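PDB 6JIG: GMP reductase from Trypanosoma brucei brucei, which catalyses the NADPH-dependent reductive deamination of GMP to IMP and is allosterically regulated through its cystathionine-beta-synthase (CBS) domain, with changes in oligomeric state. Local coordinates for the interface of chains A and B. Numbering follows the deposited sequence. Chains: chain A/B, GMP reductase.

The interface of chains A and B. Residues chain A 3; chain B 10, 292, 328, 332, 336.
The N-terminal loop of chain A, just before helix 4-7, meets helix 330-344 of chain B and three of that chain's loops. A:Phe3 inserts its ring among B:Val328, B:Ser332 and B:Ala336, with B:Pro10 as the wall on the other side of the ring and B:Ala292 at the margin. This is a small apolar patch, hiding 130 Å² of protein surface in all, and A:Phe3 supplies 61 Å² of it. The protein forms homotetramers, and the deposited assembly holds eight copies. The patch is one part of a subunit interface in which an N-terminal arm reaches over the catalytic barrel of a neighbour. Its centre lies about 17 Å from B:Ala318, the engineered active-site position.

CG of A:Phe3 lies anti to its carbonyl carbon and beside the backbone N (chi1 -66°), which turns the ring away from the carbonyl and towards chain B. B:Val328 approaches from the opposite direction. Its CG1 methyl sits over one face of the ring, near the rim, 3.5 Å from A:Phe3 CZ. The CB methyl of B:Ala336 lies beyond the CD1-CE1 side, displaced towards the other face. B:Pro10 closes the opposite side loosely, with its CG 4.3 Å from A:Phe3 CD2. The carbonyl O of B:Ser332 lies beyond the CD1 rim, displaced towards the face that B:Val328 covers, 3.9 Å from A:Phe3 CD1. At the ring edge and in its plane, the carbonyl O of B:Ala292 lies 3.8 Å from A:Phe3 CE1.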
ATOM      1  N   PHE A   3     -12.216  37.272 -18.155  1.00 61.20           N
ATOM      2  CA  PHE A   3     -12.644  36.877 -16.813  1.00 60.92           C
ATOM      3  C   PHE A   3     -12.080  37.839 -15.764  1.00 57.82           C
ATOM      4  O   PHE A   3     -11.256  37.449 -14.933  1.00 60.59           O
ATOM      5  CB  PHE A   3     -12.213  35.424 -16.515  1.00 54.65           C
ATOM      6  CG  PHE A   3     -12.907  34.398 -17.379  1.00 56.19           C
ATOM      7  CD1 PHE A   3     -14.244  34.066 -17.152  1.00 52.80           C
ATOM      8  CD2 PHE A   3     -12.237  33.784 -18.429  1.00 54.32           C
ATOM      9  CE1 PHE A   3     -14.905  33.137 -17.955  1.00 51.65           C
ATOM     10  CE2 PHE A   3     -12.879  32.849 -19.229  1.00 51.17           C
ATOM     11  CZ  PHE A   3     -14.222  32.529 -18.998  1.00 53.95           C
TER
ATOM     12  N   PRO B  10      -5.831  34.952 -19.089  1.00 39.90           N
ATOM     13  CA  PRO B  10      -6.403  35.188 -17.761  1.00 39.98           C
ATOM     14  C   PRO B  10      -6.466  33.907 -16.949  1.00 36.90           C
ATOM     15  O   PRO B  10      -6.474  32.797 -17.478  1.00 35.26           O
ATOM     16  CB  PRO B  10      -7.809  35.705 -18.077  1.00 41.40           C
ATOM     17  CG  PRO B  10      -8.168  34.923 -19.321  1.00 40.49           C
ATOM     18  CD  PRO B  10      -6.879  34.836 -20.126  1.00 38.91           C
ATOM     19  N   ALA B 292     -20.511  28.836 -20.187  1.00 34.13           N
ATOM     20  CA  ALA B 292     -19.493  29.220 -19.206  1.00 36.90           C
ATOM     21  C   ALA B 292     -18.871  30.576 -19.507  1.00 35.95           C
ATOM     22  O   ALA B 292     -17.777  30.838 -19.000  1.00 36.33           O
ATOM     23  CB  ALA B 292     -18.397  28.146 -19.127  1.00 35.49           C
ATOM     24  N   VAL B 328     -14.059  25.954 -18.395  1.00 32.76           N
ATOM     25  CA  VAL B 328     -13.758  27.163 -17.627  1.00 34.51           C
ATOM     26  C   VAL B 328     -13.859  26.781 -16.157  1.00 32.74           C
ATOM     27  O   VAL B 328     -14.851  26.155 -15.756  1.00 29.63           O
ATOM     28  CB  VAL B 328     -14.725  28.319 -17.948  1.00 34.90           C
ATOM     29  CG1 VAL B 328     -14.375  29.556 -17.092  1.00 34.59           C
ATOM     30  CG2 VAL B 328     -14.695  28.678 -19.414  1.00 35.09           C
ATOM     31  N   SER B 332     -15.129  31.039 -11.756  1.00 28.18           N
ATOM     32  CA  SER B 332     -15.037  32.134 -12.715  1.00 32.23           C
ATOM     33  C   SER B 332     -16.191  32.075 -13.713  1.00 31.11           C
ATOM     34  O   SER B 332     -16.654  33.111 -14.195  1.00 30.76           O
ATOM     35  CB  SER B 332     -13.702  32.079 -13.465  1.00 34.09           C
ATOM     36  OG  SER B 332     -12.611  32.362 -12.600  1.00 33.15           O
ATOM     37  N   ALA B 336     -18.777  35.186 -14.216  1.00 30.81           N
ATOM     38  CA  ALA B 336     -18.925  35.888 -15.482  1.00 36.29           C
ATOM     39  C   ALA B 336     -20.350  35.773 -15.997  1.00 35.95           C
ATOM     40  O   ALA B 336     -20.911  36.743 -16.516  1.00 37.05           O
ATOM     41  CB  ALA B 336     -17.937  35.339 -16.521  1.00 38.16           C
TER